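Local coordinates for serpin (Taeniopygia guttata, PDB 5HGC), which binds a cortisol-type steroid and may inhibit serine proteases, at residues L9-N14 with L65-T70; Y37-I42 with N365-I370; L51-A56 with A301-I306; S281-N286 with S315-K320. All blocks are in the same frame, centred on the assembly; numbering follows the deposited sequence. Where two conformers were deposited one is given.

Interaction 1 (L9-N14 with L65-T70). With HCY ((11alpha,14beta)-11,17,21-trihydroxypregn-4-ene-3,20-dione), chain B.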
loop_
_atom_site.group_PDB
_atom_site.type_symbol
_atom_site.label_atom_id
_atom_site.label_comp_id
_atom_site.label_asym_id
_atom_site.label_seq_id
_atom_site.Cartn_x
_atom_site.Cartn_y
_atom_site.Cartn_z
ATOM N N LEU A 9 12.765 11.587 -2.213
ATOM C CA LEU A 9 12.223 12.481 -1.185
ATOM C C LEU A 9 11.450 13.641 -1.741
ATOM O O LEU A 9 10.589 14.179 -1.025
ATOM C CB LEU A 9 13.264 12.953 -0.174
ATOM C CG LEU A 9 13.923 11.846 0.639
ATOM C CD1 LEU A 9 15.239 12.353 1.197
ATOM C CD2 LEU A 9 12.992 11.361 1.731
ATOM N N LYS A 10 11.710 13.999 -3.003
ATOM C CA LYS A 10 11.028 15.155 -3.612
ATOM C C LYS A 10 9.574 14.816 -3.766
ATOM O O LYS A 10 8.740 15.742 -3.891
ATOM C CB LYS A 10 11.600 15.574 -4.965
ATOM C CG LYS A 10 13.033 16.069 -4.938
ATOM C CD LYS A 10 13.308 17.006 -6.109
ATOM C CE LYS A 10 14.800 17.024 -6.404
ATOM N NZ LYS A 10 15.046 17.426 -7.816
ATOM N N LEU A 11 9.277 13.506 -3.728
ATOM C CA LEU A 11 7.929 13.000 -3.937
ATOM C C LEU A 11 7.046 12.859 -2.685
ATOM O O LEU A 11 5.825 12.569 -2.782
ATOM C CB LEU A 11 7.992 11.645 -4.680
ATOM C CG LEU A 11 8.753 11.504 -6.016
ATOM C CD1 LEU A 11 8.458 10.134 -6.597
ATOM C CD2 LEU A 11 8.467 12.600 -7.040
ATOM N N VAL A 12 7.643 13.101 -1.523
ATOM C CA VAL A 12 7.103 12.663 -0.228
ATOM C C VAL A 12 5.727 13.271 0.103
ATOM O O VAL A 12 4.806 12.542 0.521
ATOM C CB VAL A 12 8.165 12.816 0.879
ATOM C CG1 VAL A 12 7.521 12.687 2.220
ATOM C CG2 VAL A 12 9.273 11.778 0.736
ATOM N N PRO A 13 5.544 14.584 -0.128
ATOM C CA PRO A 13 4.189 15.080 0.197
ATOM C C PRO A 13 3.135 14.636 -0.817
ATOM O O PRO A 13 1.980 14.317 -0.451
ATOM C CB PRO A 13 4.330 16.608 0.194
ATOM C CG PRO A 13 5.768 16.897 -0.060
ATOM C CD PRO A 13 6.473 15.665 -0.522
ATOM N N ASN A 14 3.523 14.592 -2.088
ATOM C CA ASN A 14 2.562 14.261 -3.149
ATOM C C ASN A 14 2.094 12.818 -2.967
ATOM O O ASN A 14 0.909 12.562 -2.948
ATOM C CB ASN A 14 3.236 14.454 -4.500
ATOM C CG ASN A 14 3.938 15.795 -4.612
ATOM O OD1 ASN A 14 5.122 15.951 -4.283
ATOM N ND2 ASN A 14 3.193 16.778 -5.055
ATOM N N LEU A 65 -2.391 11.788 -9.255
ATOM C CA LEU A 65 -1.391 11.311 -8.326
ATOM C C LEU A 65 -0.912 12.380 -7.308
ATOM O O LEU A 65 0.036 12.095 -6.552
ATOM C CB LEU A 65 -0.212 10.698 -9.111
ATOM C CG LEU A 65 -0.499 9.336 -9.804
ATOM C CD1 LEU A 65 0.760 8.917 -10.581
ATOM C CD2 LEU A 65 -1.056 8.233 -8.894
ATOM N N ALA A 66 -1.556 13.576 -7.313
ATOM C CA ALA A 66 -1.281 14.754 -6.445
ATOM C C ALA A 66 0.050 15.467 -6.710
ATOM O O ALA A 66 0.674 16.004 -5.788
ATOM C CB ALA A 66 -1.415 14.407 -4.969
ATOM N N PHE A 67 0.527 15.417 -7.947
ATOM C CA PHE A 67 1.629 16.278 -8.365
ATOM C C PHE A 67 1.099 17.550 -9.057
ATOM O O PHE A 67 0.123 17.498 -9.850
ATOM C CB PHE A 67 2.553 15.539 -9.326
ATOM C CG PHE A 67 3.244 14.388 -8.709
ATOM C CD1 PHE A 67 4.373 14.591 -7.910
ATOM C CD2 PHE A 67 2.762 13.064 -8.906
ATOM C CE1 PHE A 67 5.014 13.503 -7.341
ATOM C CE2 PHE A 67 3.403 11.988 -8.295
ATOM C CZ PHE A 67 4.525 12.223 -7.507
ATOM N N ASN A 68 1.752 18.679 -8.785
ATOM C CA ASN A 68 1.385 19.926 -9.432
ATOM C C ASN A 68 2.474 20.261 -10.442
ATOM O O ASN A 68 3.613 20.653 -10.105
ATOM C CB ASN A 68 1.169 21.026 -8.385
ATOM C CG ASN A 68 0.914 22.405 -8.989
ATOM O OD1 ASN A 68 0.973 22.619 -10.218
ATOM N ND2 ASN A 68 0.644 23.366 -8.105
ATOM N N LEU A 69 2.107 20.095 -11.703
ATOM C CA LEU A 69 3.082 20.158 -12.786
ATOM C C LEU A 69 3.748 21.512 -12.960
ATOM O O LEU A 69 4.872 21.584 -13.468
ATOM C CB LEU A 69 2.454 19.655 -14.081
ATOM C CG LEU A 69 2.339 18.134 -14.259
ATOM C CD1 LEU A 69 3.497 17.370 -13.607
ATOM C CD2 LEU A 69 1.016 17.655 -13.714
ATOM N N THR A 70 3.081 22.569 -12.485
ATOM C CA THR A 70 3.663 23.924 -12.474
ATOM C C THR A 70 4.775 24.059 -11.418
ATOM O O THR A 70 5.533 25.015 -11.463
ATOM C CB THR A 70 2.603 25.061 -12.359
ATOM O OG1 THR A 70 1.957 25.012 -11.078
ATOM C CG2 THR A 70 1.532 24.969 -13.485
HETATM C C1 HCY B . 5.569 14.224 6.926
HETATM C C2 HCY B . 4.925 15.273 6.023
HETATM C C3 HCY B . 4.786 14.786 4.599
HETATM C C4 HCY B . 4.937 13.348 4.272
HETATM C C5 HCY B . 4.860 12.435 5.248
HETATM C C6 HCY B . 4.544 11.000 4.888
HETATM C C7 HCY B . 5.523 10.044 5.607
HETATM C C8 HCY B . 5.809 10.356 7.080
HETATM C C9 HCY B . 6.176 11.847 7.245
HETATM C C10 HCY B . 5.077 12.794 6.714
HETATM C C12 HCY B . 7.802 11.218 9.231
HETATM C C11 HCY B . 6.782 12.219 8.644
HETATM C C13 HCY B . 7.329 9.743 9.061
HETATM C C14 HCY B . 6.963 9.523 7.592
HETATM C C15 HCY B . 6.996 8.025 7.403
HETATM C C16 HCY B . 8.092 7.521 8.333
HETATM C C17 HCY B . 8.462 8.704 9.263
HETATM C C18 HCY B . 6.154 9.358 10.008
HETATM C C19 HCY B . 3.695 12.635 7.386
HETATM C C20 HCY B . 8.720 8.273 10.695
HETATM C C21 HCY B . 9.757 8.987 11.538
HETATM O O1 HCY B . 4.481 15.582 3.734
HETATM O O2 HCY B . 5.640 12.269 9.505
HETATM O O3 HCY B . 9.739 9.247 8.854
HETATM O O4 HCY B . 8.096 7.348 11.192
HETATM O O5 HCY B . 9.153 9.039 12.829
#
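N14 meets the 65-70 loop through one short, nearly straight hydrogen bond. Its ND2 donates to A66 O at 2.7 Å, with an N-H...O angle of 169°. The bond lies in the N14 amide plane and uses an in-plane lone pair of A66 O. A66 has positive phi and is the C-prime residue of the Schellman motif that ends helix 55-64. The apolar contacts gather on the F67 ring. N14 CB sits over one face, 3.9 Å from the ring centroid, as a CH-pi contact. The N14 amide is turned only 20° from that ring. L11 CD2 touches F67 CE1 at 3.6 Å. The steroid is met by neighbours of N14: V12 CG1 lies 3.4 Å from its C4. A leucine in place of N14 would probably leave A66 O without its side-chain donor and lose the polar tie between the two helix ends. One amide thus links the start of helix 12-29 to the end of helix 55-64, and its bond is likely to hold the amide in its rotation.

Interaction 2 (Y37-I42 with N365-I370). With HCY ((11alpha,14beta)-11,17,21-trihydroxypregn-4-ene-3,20-dione), chain B.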
loop_
_atom_site.group_PDB
_atom_site.type_symbol
_atom_site.label_atom_id
_atom_site.label_comp_id
_atom_site.label_asym_id
_atom_site.label_seq_id
_atom_site.Cartn_x
_atom_site.Cartn_y
_atom_site.Cartn_z
ATOM N N TYR A 37 -4.372 -1.963 1.113
ATOM C CA TYR A 37 -3.724 -1.680 -0.155
ATOM C C TYR A 37 -2.341 -1.074 0.053
ATOM O O TYR A 37 -1.917 -0.827 1.200
ATOM C CB TYR A 37 -4.615 -0.812 -1.067
ATOM C CG TYR A 37 -4.811 0.601 -0.558
ATOM C CD1 TYR A 37 -5.832 0.901 0.384
ATOM C CD2 TYR A 37 -4.009 1.643 -1.021
ATOM C CE1 TYR A 37 -6.000 2.190 0.864
ATOM C CE2 TYR A 37 -4.161 2.929 -0.542
ATOM C CZ TYR A 37 -5.157 3.190 0.402
ATOM O OH TYR A 37 -5.341 4.487 0.863
ATOM N N SER A 38 -1.588 -0.951 -1.062
ATOM C CA SER A 38 -0.261 -0.311 -1.069
ATOM C C SER A 38 -0.271 1.003 -1.854
ATOM O O SER A 38 -0.233 0.995 -3.060
ATOM C CB SER A 38 0.847 -1.253 -1.519
ATOM O OG SER A 38 2.093 -0.548 -1.559
ATOM N N PRO A 39 -0.353 2.151 -1.150
ATOM C CA PRO A 39 -0.311 3.437 -1.883
ATOM C C PRO A 39 0.903 3.499 -2.839
ATOM O O PRO A 39 0.760 3.823 -4.016
ATOM C CB PRO A 39 -0.123 4.481 -0.772
ATOM C CG PRO A 39 -0.458 3.807 0.504
ATOM C CD PRO A 39 -0.365 2.319 0.320
ATOM N N VAL A 40 2.086 3.177 -2.333
ATOM C CA VAL A 40 3.276 3.377 -3.113
ATOM C C VAL A 40 3.226 2.559 -4.396
ATOM O O VAL A 40 3.643 3.065 -5.437
ATOM C CB VAL A 40 4.564 3.094 -2.321
ATOM C CG1 VAL A 40 4.679 1.610 -1.835
ATOM C CG2 VAL A 40 5.757 3.674 -3.083
ATOM N N SER A 41 2.689 1.339 -4.306
ATOM C CA SER A 41 2.507 0.465 -5.415
ATOM C C SER A 41 1.504 1.043 -6.437
ATOM O O SER A 41 1.798 1.044 -7.634
ATOM C CB SER A 41 2.105 -0.908 -4.912
ATOM O OG SER A 41 1.464 -1.626 -5.948
ATOM N N ILE A 42 0.371 1.597 -5.985
ATOM C CA ILE A 42 -0.577 2.217 -6.921
ATOM C C ILE A 42 0.082 3.408 -7.546
ATOM O O ILE A 42 0.070 3.550 -8.765
ATOM C CB ILE A 42 -1.937 2.587 -6.307
ATOM C CG1 ILE A 42 -2.625 1.299 -5.858
ATOM C CG2 ILE A 42 -2.795 3.422 -7.271
ATOM C CD1 ILE A 42 -3.793 1.574 -4.928
ATOM N N ASN A 365 10.526 8.019 3.461
ATOM C CA ASN A 365 9.295 8.617 3.935
ATOM C C ASN A 365 8.102 8.366 3.033
ATOM O O ASN A 365 7.409 9.312 2.644
ATOM C CB ASN A 365 9.465 10.118 4.145
ATOM C CG ASN A 365 10.339 10.441 5.356
ATOM O OD1 ASN A 365 10.456 9.648 6.300
ATOM N ND2 ASN A 365 10.976 11.602 5.318
ATOM N N SER A 366 7.871 7.101 2.692
ATOM C CA SER A 366 6.728 6.752 1.856
ATOM C C SER A 366 5.825 5.793 2.586
ATOM O O SER A 366 6.291 4.947 3.372
ATOM C CB SER A 366 7.144 6.134 0.509
ATOM O OG SER A 366 7.985 5.038 0.757
ATOM N N THR A 367 4.532 5.927 2.293
ATOM C CA THR A 367 3.541 5.000 2.784
ATOM C C THR A 367 3.537 3.735 1.945
ATOM O O THR A 367 3.224 3.769 0.742
ATOM C CB THR A 367 2.153 5.642 2.785
ATOM O OG1 THR A 367 2.279 7.005 3.251
ATOM C CG2 THR A 367 1.201 4.837 3.663
ATOM N N LEU A 368 3.893 2.639 2.609
ATOM C CA LEU A 368 3.916 1.331 1.987
ATOM C C LEU A 368 2.572 0.640 2.068
ATOM O O LEU A 368 2.165 -0.006 1.100
ATOM C CB LEU A 368 4.995 0.426 2.591
ATOM C CG LEU A 368 6.350 1.106 2.765
ATOM C CD1 LEU A 368 7.338 0.106 3.337
ATOM C CD2 LEU A 368 6.856 1.759 1.465
ATOM N N PHE A 369 1.875 0.723 3.203
ATOM C CA PHE A 369 0.579 0.022 3.299
ATOM C C PHE A 369 -0.412 0.807 4.126
ATOM O O PHE A 369 -0.033 1.452 5.116
ATOM C CB PHE A 369 0.752 -1.364 3.920
ATOM C CG PHE A 369 1.549 -2.322 3.085
ATOM C CD1 PHE A 369 0.946 -3.039 2.057
ATOM C CD2 PHE A 369 2.910 -2.541 3.342
ATOM C CE1 PHE A 369 1.683 -3.941 1.287
ATOM C CE2 PHE A 369 3.657 -3.448 2.559
ATOM C CZ PHE A 369 3.036 -4.157 1.530
ATOM N N ILE A 370 -1.680 0.749 3.729
ATOM C CA ILE A 370 -2.752 1.324 4.518
ATOM C C ILE A 370 -3.793 0.225 4.772
ATOM O O ILE A 370 -4.386 -0.347 3.826
ATOM C CB ILE A 370 -3.329 2.587 3.856
ATOM C CG1 ILE A 370 -2.280 3.708 3.863
ATOM C CG2 ILE A 370 -4.598 3.049 4.578
ATOM C CD1 ILE A 370 -2.703 4.996 3.178
HETATM C C1 HCY B . 5.569 14.224 6.926
HETATM C C2 HCY B . 4.925 15.273 6.023
HETATM C C3 HCY B . 4.786 14.786 4.599
HETATM C C4 HCY B . 4.937 13.348 4.272
HETATM C C5 HCY B . 4.860 12.435 5.248
HETATM C C6 HCY B . 4.544 11.000 4.888
HETATM C C7 HCY B . 5.523 10.044 5.607
HETATM C C8 HCY B . 5.809 10.356 7.080
HETATM C C9 HCY B . 6.176 11.847 7.245
HETATM C C10 HCY B . 5.077 12.794 6.714
HETATM C C12 HCY B . 7.802 11.218 9.231
HETATM C C11 HCY B . 6.782 12.219 8.644
HETATM C C13 HCY B . 7.329 9.743 9.061
HETATM C C14 HCY B . 6.963 9.523 7.592
HETATM C C15 HCY B . 6.996 8.025 7.403
HETATM C C16 HCY B . 8.092 7.521 8.333
HETATM C C17 HCY B . 8.462 8.704 9.263
HETATM C C18 HCY B . 6.154 9.358 10.008
HETATM C C19 HCY B . 3.695 12.635 7.386
HETATM C C20 HCY B . 8.720 8.273 10.695
HETATM C C21 HCY B . 9.757 8.987 11.538
HETATM O O1 HCY B . 4.481 15.582 3.734
HETATM O O2 HCY B . 5.640 12.269 9.505
HETATM O O3 HCY B . 9.739 9.247 8.854
HETATM O O4 HCY B . 8.096 7.348 11.192
HETATM O O5 HCY B . 9.153 9.039 12.829
#
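Y37 and I370 lie side by side and point the same way. I370 CB sits over one face of the Y37 ring, 4.0 Å from Y37 CZ. I370 CD1 reaches further, to 3.5 Å from Y37 OH. The ring gets there because Y37 CG lies between the backbone N and the carbonyl carbon (chi1 68°). Y37 OH itself is hydrogen-bonded to A19 O of helix 12-29. The backbones of Y37 and I370 form an antiparallel hydrogen-bonded pair, with I370 N to Y37 O at 3.0 Å. P39 begins helix 39-52 and crosses I370 obliquely, its CG 3.7 Å from I370 CD1. T367 CG2 touches the same P39 CG. Between Y37 and P39, S38 OG donates to L368 O at 2.7 Å. S38 OG also accepts a weak N-cap bond from S41 N. At the far end of the strand segment, N365 OD1 accepts from the steroid O3 at 2.7 Å. A phenylalanine in place of Y37 would probably cost A19 O its tyrosine hydroxyl donor and lose one tie to helix 12-29. The contact therefore joins strand 35-37 to strand 366-373 by backbone bonds, while a single serine hydroxyl serves both the strand and the helix start.

Interaction 3 (L51-A56 with A301-I306)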
loop_
_atom_site.group_PDB
_atom_site.type_symbol
_atom_site.label_atom_id
_atom_site.label_comp_id
_atom_site.label_asym_id
_atom_site.label_seq_id
_atom_site.Cartn_x
_atom_site.Cartn_y
_atom_site.Cartn_z
ATOM N N LEU A 51 4.492 7.396 -18.412
ATOM C CA LEU A 51 5.619 7.342 -19.354
ATOM C C LEU A 51 5.102 7.285 -20.757
ATOM O O LEU A 51 5.615 7.983 -21.633
ATOM C CB LEU A 51 6.515 6.117 -19.161
ATOM C CG LEU A 51 7.594 6.274 -18.123
ATOM C CD1 LEU A 51 8.417 4.984 -18.048
ATOM C CD2 LEU A 51 8.442 7.470 -18.518
ATOM N N GLY A 52 4.076 6.450 -20.948
ATOM C CA GLY A 52 3.484 6.285 -22.245
ATOM C C GLY A 52 2.323 7.186 -22.626
ATOM O O GLY A 52 1.813 7.042 -23.741
ATOM N N ALA A 53 1.880 8.072 -21.728
ATOM C CA ALA A 53 0.679 8.856 -21.975
ATOM C C ALA A 53 1.091 10.180 -22.555
ATOM O O ALA A 53 2.256 10.591 -22.434
ATOM C CB ALA A 53 -0.161 9.022 -20.718
ATOM N N ARG A 54 0.147 10.823 -23.248
ATOM C CA ARG A 54 0.376 12.128 -23.851
ATOM C C ARG A 54 -0.763 13.073 -23.469
ATOM O O ARG A 54 -1.868 12.612 -23.103
ATOM C CB ARG A 54 0.573 12.009 -25.382
ATOM C CG ARG A 54 1.844 11.261 -25.844
ATOM C CD ARG A 54 3.235 11.830 -25.443
ATOM N NE ARG A 54 4.356 10.956 -25.898
ATOM C CZ ARG A 54 4.886 9.887 -25.241
ATOM N NH1 ARG A 54 4.442 9.494 -24.027
ATOM N NH2 ARG A 54 5.903 9.199 -25.799
ATOM N N SER A 55 -0.490 14.386 -23.514
ATOM C CA SER A 55 -1.542 15.401 -23.391
ATOM C C SER A 55 -2.368 15.295 -22.080
ATOM O O SER A 55 -1.803 15.234 -20.978
ATOM C CB SER A 55 -2.442 15.400 -24.656
ATOM O OG SER A 55 -1.726 15.998 -25.729
ATOM N N ALA A 56 -3.695 15.254 -22.214
ATOM C CA ALA A 56 -4.581 15.357 -21.073
ATOM C C ALA A 56 -4.671 14.027 -20.343
ATOM O O ALA A 56 -4.902 14.010 -19.118
ATOM C CB ALA A 56 -5.966 15.828 -21.508
ATOM N N ALA A 301 -8.419 8.158 -24.341
ATOM C CA ALA A 301 -7.010 7.920 -23.885
ATOM C C ALA A 301 -6.033 8.204 -24.988
ATOM O O ALA A 301 -6.275 7.784 -26.101
ATOM C CB ALA A 301 -6.832 6.494 -23.424
ATOM N N ASP A 302 -4.978 8.962 -24.705
ATOM C CA ASP A 302 -3.822 9.035 -25.594
ATOM C C ASP A 302 -2.665 8.279 -24.913
ATOM O O ASP A 302 -1.849 8.861 -24.137
ATOM C CB ASP A 302 -3.440 10.472 -25.892
ATOM C CG ASP A 302 -2.331 10.580 -26.902
ATOM O OD1 ASP A 302 -1.809 9.515 -27.328
ATOM O OD2 ASP A 302 -1.990 11.729 -27.303
ATOM N N LEU A 303 -2.628 6.971 -25.167
ATOM C CA LEU A 303 -1.468 6.126 -24.809
ATOM C C LEU A 303 -0.514 5.839 -26.005
ATOM O O LEU A 303 0.048 4.728 -26.141
ATOM C CB LEU A 303 -1.923 4.847 -24.071
ATOM C CG LEU A 303 -2.616 5.149 -22.720
ATOM C CD1 LEU A 303 -3.130 3.861 -22.125
ATOM C CD2 LEU A 303 -1.736 5.892 -21.696
ATOM N N SER A 304 -0.315 6.865 -26.845
ATOM C CA SER A 304 0.393 6.676 -28.108
ATOM C C SER A 304 1.871 6.404 -27.883
ATOM O O SER A 304 2.501 5.775 -28.731
ATOM C CB SER A 304 0.172 7.843 -29.076
ATOM O OG SER A 304 0.741 9.046 -28.576
ATOM N N GLY A 305 2.399 6.848 -26.729
ATOM C CA GLY A 305 3.721 6.493 -26.256
ATOM C C GLY A 305 3.904 5.022 -25.974
ATOM O O GLY A 305 5.059 4.561 -25.874
ATOM N N ILE A 306 2.803 4.264 -25.858
ATOM C CA ILE A 306 2.895 2.767 -25.646
ATOM C C ILE A 306 2.871 1.977 -26.955
ATOM O O ILE A 306 3.726 1.132 -27.196
ATOM C CB ILE A 306 1.847 2.239 -24.606
ATOM C CG1 ILE A 306 2.026 3.005 -23.246
ATOM C CG2 ILE A 306 1.931 0.722 -24.401
ATOM C CD1 ILE A 306 0.948 2.750 -22.213
HETATM O O HOH W 1 6.967 6.390 -25.105
HETATM O O HOH W 2 -2.644 14.924 -27.912
#
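R54 and D302 meet with their guanidinium and carboxylate planes 37° apart. They do not pair by charge. D302 OD2 instead lies against R54 CB at 3.2 Å, and the backbone R54 N donates to D302 O at 2.9 Å. The R54 chain bends at chi2 (-61°) and folds back over its own backbone. There NH1 donates to both A53 O and L51 O, which fixes the guanidinium. G305 CA packs over one of its faces, 3.5 Å from R54 NH2. A water at the guanidinium edge joins NH2 to G305 O. D302 CG is anti to the backbone N (chi1 -175°), and OD1 turns to S304, accepting from its N in an Asx turn and from its OG. Deeper in, A53 CB meets L303 CD2 at 3.6 Å. The contact fits the turn between helices 39-52 and 55-64 against the start of helix 304-307. T57 OG1 of helix 55-64 is hydrogen-bonded to D302 N, and helix 113-123 adds K114 beside R54 and F115 beside I306.

Interaction 4 (S281-N286 with S315-K320)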
loop_
_atom_site.group_PDB
_atom_site.type_symbol
_atom_site.label_atom_id
_atom_site.label_comp_id
_atom_site.label_asym_id
_atom_site.label_seq_id
_atom_site.Cartn_x
_atom_site.Cartn_y
_atom_site.Cartn_z
ATOM N N SER A 281 -7.851 -6.722 -2.544
ATOM C CA SER A 281 -7.805 -7.031 -3.971
ATOM C C SER A 281 -8.799 -6.166 -4.661
ATOM O O SER A 281 -9.967 -6.345 -4.456
ATOM C CB SER A 281 -8.156 -8.487 -4.185
ATOM O OG SER A 281 -7.616 -8.889 -5.415
ATOM N N TYR A 282 -8.370 -5.186 -5.427
ATOM C CA TYR A 282 -9.350 -4.252 -5.989
ATOM C C TYR A 282 -9.164 -3.955 -7.480
ATOM O O TYR A 282 -8.049 -3.864 -7.973
ATOM C CB TYR A 282 -9.389 -2.928 -5.192
ATOM C CG TYR A 282 -9.326 -3.094 -3.700
ATOM C CD1 TYR A 282 -10.482 -3.198 -2.962
ATOM C CD2 TYR A 282 -8.099 -3.162 -3.031
ATOM C CE1 TYR A 282 -10.440 -3.362 -1.594
ATOM C CE2 TYR A 282 -8.040 -3.330 -1.654
ATOM C CZ TYR A 282 -9.221 -3.426 -0.937
ATOM O OH TYR A 282 -9.211 -3.629 0.425
ATOM N N GLU A 283 -10.272 -3.799 -8.192
ATOM C CA GLU A 283 -10.240 -3.123 -9.467
ATOM C C GLU A 283 -10.468 -1.650 -9.110
ATOM O O GLU A 283 -11.509 -1.312 -8.592
ATOM C CB GLU A 283 -11.281 -3.723 -10.440
ATOM C CG GLU A 283 -11.069 -3.452 -11.946
ATOM C CD GLU A 283 -11.136 -1.978 -12.340
ATOM O OE1 GLU A 283 -12.030 -1.245 -11.858
ATOM O OE2 GLU A 283 -10.286 -1.509 -13.134
ATOM N N ILE A 284 -9.482 -0.790 -9.365
ATOM C CA ILE A 284 -9.410 0.564 -8.774
ATOM C C ILE A 284 -9.763 1.747 -9.697
ATOM O O ILE A 284 -9.559 2.914 -9.319
ATOM C CB ILE A 284 -8.035 0.811 -8.093
ATOM C CG1 ILE A 284 -6.860 0.561 -9.057
ATOM C CG2 ILE A 284 -7.876 -0.025 -6.810
ATOM C CD1 ILE A 284 -5.537 1.157 -8.560
ATOM N N SER A 285 -10.291 1.436 -10.887
ATOM C CA SER A 285 -10.757 2.414 -11.871
ATOM C C SER A 285 -11.683 3.497 -11.338
ATOM O O SER A 285 -11.369 4.674 -11.531
ATOM C CB SER A 285 -11.480 1.710 -13.005
ATOM O OG SER A 285 -10.548 1.080 -13.837
ATOM N N ASN A 286 -12.808 3.121 -10.696
ATOM C CA ASN A 286 -13.798 4.106 -10.220
ATOM C C ASN A 286 -13.143 5.097 -9.325
ATOM O O ASN A 286 -13.424 6.319 -9.424
ATOM C CB ASN A 286 -14.871 3.503 -9.320
ATOM C CG ASN A 286 -15.634 2.405 -9.961
ATOM O OD1 ASN A 286 -15.523 2.147 -11.164
ATOM N ND2 ASN A 286 -16.423 1.723 -9.146
ATOM N N SER A 315 -8.125 -1.129 -19.716
ATOM C CA SER A 315 -9.407 -1.816 -19.546
ATOM C C SER A 315 -9.691 -2.088 -18.060
ATOM O O SER A 315 -10.792 -1.903 -17.593
ATOM C CB SER A 315 -9.476 -3.138 -20.345
ATOM O OG SER A 315 -9.355 -2.926 -21.731
ATOM N N LYS A 316 -8.669 -2.510 -17.334
ATOM C CA LYS A 316 -8.803 -3.036 -15.997
ATOM C C LYS A 316 -7.426 -2.784 -15.346
ATOM O O LYS A 316 -6.388 -2.988 -15.996
ATOM C CB LYS A 316 -9.108 -4.515 -16.107
ATOM C CG LYS A 316 -10.354 -4.943 -15.367
ATOM C CD LYS A 316 -10.238 -6.385 -14.815
ATOM C CE LYS A 316 -11.488 -6.808 -14.019
ATOM N NZ LYS A 316 -11.322 -8.020 -13.186
ATOM N N VAL A 317 -7.431 -2.249 -14.115
ATOM C CA VAL A 317 -6.256 -2.192 -13.223
ATOM C C VAL A 317 -6.625 -2.875 -11.952
ATOM O O VAL A 317 -7.532 -2.440 -11.256
ATOM C CB VAL A 317 -5.693 -0.782 -12.987
ATOM C CG1 VAL A 317 -6.777 0.267 -12.818
ATOM C CG2 VAL A 317 -4.684 -0.753 -11.829
ATOM N N VAL A 318 -5.970 -4.004 -11.704
ATOM C CA VAL A 318 -6.098 -4.774 -10.466
ATOM C C VAL A 318 -4.908 -4.513 -9.564
ATOM O O VAL A 318 -3.767 -4.608 -10.020
ATOM C CB VAL A 318 -6.218 -6.277 -10.724
ATOM C CG1 VAL A 318 -6.543 -6.997 -9.416
ATOM C CG2 VAL A 318 -7.377 -6.495 -11.688
ATOM N N HIS A 319 -5.189 -4.152 -8.307
ATOM C CA HIS A 319 -4.177 -4.014 -7.264
ATOM C C HIS A 319 -4.378 -5.032 -6.158
ATOM O O HIS A 319 -5.478 -5.131 -5.631
ATOM C CB HIS A 319 -4.206 -2.630 -6.677
ATOM C CG HIS A 319 -3.282 -2.472 -5.515
ATOM N ND1 HIS A 319 -1.910 -2.430 -5.655
ATOM C CD2 HIS A 319 -3.532 -2.399 -4.184
ATOM C CE1 HIS A 319 -1.358 -2.311 -4.458
ATOM N NE2 HIS A 319 -2.322 -2.285 -3.551
ATOM N N LYS A 320 -3.358 -5.814 -5.811
ATOM C CA LYS A 320 -3.501 -6.736 -4.673
ATOM C C LYS A 320 -2.325 -6.560 -3.706
ATOM O O LYS A 320 -1.152 -6.675 -4.113
ATOM C CB LYS A 320 -3.659 -8.203 -5.117
ATOM C CG LYS A 320 -4.142 -9.187 -4.042
ATOM C CD LYS A 320 -4.520 -10.521 -4.666
ATOM C CE LYS A 320 -5.358 -11.455 -3.768
ATOM N NZ LYS A 320 -4.633 -12.453 -2.895
#
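Y282 and H319 form an antiparallel hydrogen-bonded pair. Y282 N to H319 O and H319 N to Y282 O are both 2.9 Å. Further along, I284 N donates to V317 O at 3.2 Å, and there the strand 281-283 gives way to helix 285-290. E283 OE2 receives V317 N at 3.1 Å on its anti lone pair and S285 OG at 2.7 Å on its syn lone pair. The E283 chain is bent at chi2 (-63°), which brings the carboxylate back alongside V317. The I284 and V317 side chains cross at about a right angle, I284 CG1 3.8 Å from V317 CG2. On the face shared by S281 and K320, S281 OG rests on K320 CD. The next shell places the aromatic groups. Y282 OH binds F36 N. H319 uses ND1 with S171 OG and NE2 with S38 N, in the region called the shutter in serpins. Strand 316-325 pairs in parallel with 167-176 on its other side, consistent with beta-sheet A of a serpin whose reactive loop is not inserted. The two donors on E283 OE2 would probably favour a charged carboxylate. Its bond to V317 N continues the pairing where the strand backbone ends.

Overall arrangement
From the N terminus, segment 9-14 opens interaction 1, then 37-42 opens interaction 2 and 51-56 opens interaction 3. Interaction 1 closes first, at 65-70, so it crosses both of the others. A long run of chain follows before 281-286 opens interaction 4. Interaction 3 closes at 301-306, and interaction 4 at 315-320, so these two cross. Both are nested inside interaction 2, which closes last at 365-370. Interactions 1 and 4 are in series. Interactions 1 and 2 touch at V12 and N365, and both reach the steroid. Interactions 2 and 3 share helix 39-52, one at each end. H319 joins interaction 4 to the start of that helix.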